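PDB 6JD6: ankyrin repeat domain-containing protein EMB506, chloroplastic from Arabidopsis thaliana, which takes part in the initial differentiation of the proplastid during embryo development, is needed for normal cotyledon and leaf margin development, and acts as a molecular condensate scaffold. Local coordinates for residues A[93-96]-A[97-100]; A[80-83]-A[84-88]; A[102-105]-A[106-109]. All coordinates share one frame; numbering follows the deposited sequence. Where two conformers were deposited one is given.

Interaction 1 (A[93-96]-A[97-100]); sequences ERVI and LQQN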
# COMPACT_ATOMS: atom_id res chain seq x y z
N GLU A 93 5.89 -27.91 19.88
CA GLU A 93 6.09 -26.51 19.51
C GLU A 93 7.50 -26.06 19.88
O GLU A 93 8.14 -25.32 19.14
CB GLU A 93 5.04 -25.64 20.20
CG GLU A 93 3.62 -25.94 19.77
CD GLU A 93 2.58 -25.33 20.69
OE1 GLU A 93 2.92 -25.05 21.86
OE2 GLU A 93 1.43 -25.13 20.25
N ARG A 94 7.97 -26.53 21.03
CA ARG A 94 9.32 -26.24 21.51
C ARG A 94 10.39 -26.73 20.53
O ARG A 94 11.37 -26.03 20.26
CB ARG A 94 9.54 -26.89 22.87
CG ARG A 94 9.85 -25.92 24.00
CD ARG A 94 11.30 -25.46 23.96
NE ARG A 94 11.87 -25.33 25.30
CZ ARG A 94 13.15 -25.09 25.55
NH1 ARG A 94 14.01 -24.95 24.54
NH2 ARG A 94 13.58 -25.00 26.80
N VAL A 95 10.20 -27.94 20.01
CA VAL A 95 11.15 -28.51 19.06
C VAL A 95 11.27 -27.64 17.80
O VAL A 95 12.37 -27.38 17.32
CB VAL A 95 10.79 -29.96 18.68
CG1 VAL A 95 11.62 -30.43 17.50
CG2 VAL A 95 10.98 -30.89 19.88
N ILE A 96 10.13 -27.18 17.28
CA ILE A 96 10.14 -26.32 16.10
C ILE A 96 10.85 -24.99 16.38
O ILE A 96 11.66 -24.53 15.57
CB ILE A 96 8.71 -26.04 15.61
CG1 ILE A 96 7.99 -27.36 15.29
CG2 ILE A 96 8.73 -25.12 14.39
CD1 ILE A 96 6.59 -27.17 14.76
N LEU A 97 10.55 -24.40 17.52
CA LEU A 97 11.17 -23.14 17.92
C LEU A 97 12.70 -23.24 17.98
O LEU A 97 13.41 -22.39 17.44
CB LEU A 97 10.63 -22.68 19.27
CG LEU A 97 11.18 -21.35 19.79
CD1 LEU A 97 10.83 -20.22 18.84
CD2 LEU A 97 10.66 -21.06 21.20
N GLN A 98 13.21 -24.29 18.62
CA GLN A 98 14.65 -24.45 18.74
C GLN A 98 15.29 -24.79 17.39
O GLN A 98 16.47 -24.51 17.17
CB GLN A 98 15.01 -25.49 19.82
CG GLN A 98 14.54 -26.90 19.55
CD GLN A 98 14.77 -27.84 20.73
OE1 GLN A 98 14.86 -27.40 21.88
NE2 GLN A 98 14.88 -29.13 20.45
N GLN A 99 14.50 -25.36 16.49
CA GLN A 99 14.97 -25.68 15.14
C GLN A 99 15.02 -24.45 14.24
O GLN A 99 15.59 -24.50 13.15
CB GLN A 99 14.08 -26.74 14.50
CG GLN A 99 14.39 -28.17 14.91
CD GLN A 99 13.37 -29.15 14.38
OE1 GLN A 99 12.37 -28.76 13.77
NE2 GLN A 99 13.60 -30.44 14.60
N ASN A 100 14.43 -23.35 14.70
CA ASN A 100 14.35 -22.15 13.88
C ASN A 100 14.84 -20.88 14.57
O ASN A 100 14.06 -19.95 14.79
CB ASN A 100 12.93 -21.95 13.35
CG ASN A 100 12.57 -22.96 12.28
OD1 ASN A 100 12.80 -22.72 11.09
ND2 ASN A 100 12.01 -24.09 12.69

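Interaction 2 (A[80-83]-A[84-88]); sequences ELAK and EVEQL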
# COMPACT_ATOMS: atom_id res chain seq x y z
N GLU A 80 14.75 -13.74 29.75
CA GLU A 80 13.66 -13.93 30.69
C GLU A 80 12.36 -14.18 29.93
O GLU A 80 11.59 -15.07 30.29
CB GLU A 80 13.50 -12.71 31.60
CG GLU A 80 12.40 -12.85 32.64
CD GLU A 80 12.23 -11.60 33.48
OE1 GLU A 80 12.50 -10.49 32.96
OE2 GLU A 80 11.83 -11.72 34.66
N LEU A 81 12.14 -13.40 28.88
CA LEU A 81 10.95 -13.53 28.06
C LEU A 81 10.97 -14.83 27.27
O LEU A 81 9.95 -15.51 27.17
CB LEU A 81 10.83 -12.33 27.11
CG LEU A 81 9.64 -12.27 26.16
CD1 LEU A 81 8.33 -12.23 26.93
CD2 LEU A 81 9.76 -11.07 25.22
N ALA A 82 12.13 -15.17 26.72
CA ALA A 82 12.30 -16.42 25.99
C ALA A 82 11.91 -17.62 26.85
O ALA A 82 11.21 -18.53 26.39
CB ALA A 82 13.73 -16.56 25.49
N LYS A 83 12.37 -17.62 28.10
CA LYS A 83 12.04 -18.68 29.04
C LYS A 83 10.55 -18.71 29.37
O LYS A 83 9.94 -19.77 29.41
CB LYS A 83 12.86 -18.54 30.33
CG LYS A 83 12.52 -19.60 31.37
CD LYS A 83 13.21 -19.36 32.72
CE LYS A 83 12.77 -20.40 33.74
NZ LYS A 83 13.30 -20.14 35.11
N GLU A 84 9.97 -17.53 29.63
CA GLU A 84 8.54 -17.42 29.92
C GLU A 84 7.70 -18.07 28.83
O GLU A 84 6.76 -18.81 29.12
CB GLU A 84 8.12 -15.95 30.05
CG GLU A 84 8.55 -15.29 31.35
CD GLU A 84 8.10 -13.84 31.42
OE1 GLU A 84 7.31 -13.42 30.55
OE2 GLU A 84 8.54 -13.13 32.36
N VAL A 85 8.05 -17.80 27.58
CA VAL A 85 7.31 -18.32 26.45
C VAL A 85 7.50 -19.82 26.27
O VAL A 85 6.54 -20.55 26.03
CB VAL A 85 7.69 -17.57 25.16
CG1 VAL A 85 7.04 -18.22 23.96
CG2 VAL A 85 7.28 -16.11 25.27
N GLU A 86 8.74 -20.29 26.40
CA GLU A 86 9.03 -21.71 26.28
C GLU A 86 8.27 -22.54 27.31
O GLU A 86 7.88 -23.67 27.04
CB GLU A 86 10.53 -21.97 26.40
CG GLU A 86 11.33 -21.47 25.21
CD GLU A 86 12.82 -21.43 25.47
OE1 GLU A 86 13.25 -21.91 26.54
OE2 GLU A 86 13.56 -20.91 24.61
N GLN A 87 8.06 -21.95 28.49
CA GLN A 87 7.33 -22.60 29.57
C GLN A 87 5.85 -22.81 29.22
O GLN A 87 5.19 -23.65 29.82
CB GLN A 87 7.44 -21.77 30.85
CG GLN A 87 8.77 -21.91 31.56
CD GLN A 87 8.89 -20.97 32.74
OE1 GLN A 87 8.48 -19.80 32.67
NE2 GLN A 87 9.45 -21.46 33.84
N LEU A 88 5.36 -22.05 28.25
CA LEU A 88 3.97 -22.12 27.82
C LEU A 88 3.76 -23.12 26.68
O LEU A 88 2.63 -23.52 26.41
CB LEU A 88 3.49 -20.75 27.35
CG LEU A 88 3.41 -19.63 28.38
CD1 LEU A 88 3.23 -18.28 27.70
CD2 LEU A 88 2.27 -19.89 29.36

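Interaction 3 (A[102-105]-A[106-109]); sequences KPNL and KMIS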
# COMPACT_ATOMS: atom_id res chain seq x y z
N LYS A 102 16.74 -18.66 13.26
CA LYS A 102 16.55 -17.61 12.26
C LYS A 102 15.20 -17.80 11.57
O LYS A 102 14.67 -18.91 11.55
CB LYS A 102 17.67 -17.66 11.22
CG LYS A 102 19.08 -17.60 11.82
CD LYS A 102 19.36 -16.25 12.45
CE LYS A 102 20.75 -16.23 13.07
NZ LYS A 102 21.09 -14.90 13.65
N PRO A 103 14.64 -16.72 11.01
CA PRO A 103 13.35 -16.84 10.31
C PRO A 103 13.40 -17.86 9.16
O PRO A 103 14.35 -17.87 8.39
CB PRO A 103 13.08 -15.43 9.78
CG PRO A 103 14.33 -14.65 10.01
CD PRO A 103 15.06 -15.31 11.13
N ASN A 104 12.38 -18.70 9.09
CA ASN A 104 12.27 -19.72 8.05
C ASN A 104 11.49 -19.15 6.87
O ASN A 104 10.26 -19.18 6.87
CB ASN A 104 11.57 -20.96 8.61
CG ASN A 104 11.70 -22.17 7.70
OD1 ASN A 104 11.54 -22.08 6.48
ND2 ASN A 104 12.00 -23.32 8.30
N LEU A 105 12.22 -18.66 5.86
CA LEU A 105 11.62 -17.93 4.74
C LEU A 105 10.45 -18.64 4.06
O LEU A 105 9.41 -18.04 3.82
CB LEU A 105 12.67 -17.55 3.69
CG LEU A 105 13.52 -16.30 3.93
CD1 LEU A 105 12.70 -15.22 4.63
CD2 LEU A 105 14.77 -16.61 4.73
N LYS A 106 10.62 -19.92 3.74
CA LYS A 106 9.57 -20.65 3.04
C LYS A 106 8.30 -20.86 3.87
O LYS A 106 7.20 -20.91 3.33
CB LYS A 106 10.08 -22.00 2.50
CG LYS A 106 10.33 -23.05 3.57
CD LYS A 106 10.04 -24.45 3.04
CE LYS A 106 8.59 -24.57 2.57
NZ LYS A 106 8.24 -25.95 2.15
N MET A 107 8.45 -20.97 5.19
CA MET A 107 7.30 -21.22 6.06
C MET A 107 6.53 -19.95 6.40
O MET A 107 5.36 -20.01 6.75
CB MET A 107 7.73 -21.93 7.35
CG MET A 107 8.29 -23.33 7.16
SD MET A 107 7.15 -24.47 6.33
CE MET A 107 5.69 -24.30 7.34
N ILE A 108 7.19 -18.80 6.29
CA ILE A 108 6.60 -17.55 6.77
C ILE A 108 6.19 -16.60 5.64
O ILE A 108 5.85 -15.44 5.88
CB ILE A 108 7.55 -16.82 7.74
CG1 ILE A 108 8.78 -16.30 7.00
CG2 ILE A 108 7.97 -17.76 8.87
CD1 ILE A 108 9.68 -15.42 7.84
N SER A 109 6.21 -17.09 4.41
CA SER A 109 5.87 -16.28 3.25
C SER A 109 4.79 -16.95 2.41
O SER A 109 4.76 -18.17 2.29
CB SER A 109 7.10 -16.04 2.37
OG SER A 109 8.22 -15.64 3.13
O HOH W 1 13.43 -21.00 3.83

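Interaction 1 (A[93-96]-A[97-100])
The C-terminal end of helix 91-99 is where Ile96 meets Asn100, the side-chain amide of the asparagine taking over a backbone carbonyl as the chain leaves the helix. Asn100 ND2 donates to Ile96 O at 2.9 Å, almost straight at 176°, and the acceptor lies in the plane of the amide. CG stands beside the backbone N and anti to the carbonyl carbon (chi1 -72°), which folds the amide back along the helix so that ND2 also lies 3.8 Å from Ile96 CG2. The same oxygen receives a weak bond from Gln99 N, leaving the side-chain donor as its firmer partner. OD1 of this amide is held by Asn104 ND2, and the group is therefore gripped at both ends and its rotation fixed. An alanine here would probably cost Ile96 O its straight side-chain donor and leave Asn104 ND2 without its mate. One turn earlier, regular bonds run from Leu97 N to Glu93 O and from Gln98 N to Arg94 O, each 3.0 Å long. On the outer side Gln99 lies alongside Val95, pointing the same way, its NE2 3.5 Å from Val95 CG1. Arg94 reaches from this turn to Glu86 of the preceding helix, with which it forms a salt bridge. Helix 91-99 is thereby joined to the C-terminal end of helix 76-86, while another protein chain sets an aromatic side chain on Ile96 and a basic side chain of that chain hydrogen-bonds to Leu97 O.

Interaction 2 (A[80-83]-A[84-88])
One face of the Gln87 amide is covered by the side chain of Lys83. Lys83 CE sits nearly straight above Gln87 NE2 at 3.5 Å, and Lys83 CG stands over Gln87 CD at 4.1 Å. The lysine can do this because its chain is fully extended, with CG anti to the backbone N (chi1 178°), and runs past the amide rather than ending on it; the contact is made by methylenes, not by the ammonium group. The carboxylate of Glu84 likewise turns one face to its own helix. On that face Glu80 O is 3.9 Å from Glu84 CD, while Leu81 CD1 approaches OE1 and Glu80 CG approaches OE2, both obliquely. Glu80 OE2 and Glu84 OE2 come within 4.3 Å of each other, their carboxylate planes 58° apart, and the two probably repel. A basic side chain of another protein chain packs on Glu84 and may ease this. The third carboxylate, that of Glu86, has Ala82 O over its face, 3.4 Å from CD, and its OE1 forms a salt bridge with Arg94. Beneath these groups the backbone bonds follow the alpha-helical pattern, Glu84 N to Glu80 O, Val85 N to Leu81 O, Glu86 N to Ala82 O and Gln87 N to Lys83 O. On the apolar side Leu81 CD1 lies 4.3 Å from Val85 CG2. This strip of Leu81, Ala82 and Val85 is buried against the other protein chain, and the C-terminal end of helix 76-86 is tied through Glu86 to helix 91-99, the next in sequence.

Interaction 3 (A[102-105]-A[106-109])
Asn104 lies alongside Met107, both side chains pointing the same way, with Asn104 CG 3.6 Å from Met107 CG. Asn104 OD1 also touches Lys106 CG, at 3.3 Å. With CG anti to the backbone N (chi1 -167°), the Asn104 amide is laid over the turn that follows it; ND2 points back to Asn100 OD1, its hydrogen-bond partner at the end of helix 91-99. A water accepts from Lys106 N at 3.0 Å and gives only a weak bond to Asn104 OD1. The backbone here makes a tight turn with type I angles at Leu105 and Lys106, in the loop that leads from helix 91-99 to helix 115-121 and the first ankyrin repeat. Asn104 O receives Met107 N and Ile108 N, both at 3.1 Å and both weak. A firmer bond comes from Ser109 OG, which donates to Leu105 O at 2.8 Å and so brings a side chain across the turn. Ile108 folds back on Pro103, its CD1 3.9 Å from Pro103 CB, and its CG1 packs 3.2 Å from Asn104 O. Beyond the turn, Ile108 and Ser109 reach Pro115 of helix 115-121, Pro103 and Leu105 reach Leu131 of helix 125-133, and another protein chain hydrogen-bonds to Ile108 O.

From the N terminus the three contacts come in series, 2, then 1, then 3; none nests in or crosses another, and each closes only a turn of adjoining chain. Interaction 2 lies on helix 76-86 and interaction 1 on helix 91-99, their centres 13 Å apart. The two helices meet through the salt bridge of Arg94 NH2 with Glu86 OE1, at 3.1 Å, and through Leu97 CD2 packing on Glu86 CG. Interaction 3 follows interaction 1 almost at once and carries the chain toward the ankyrin repeats, with no touch to interaction 2, whose nearest atoms are about 12 Å away.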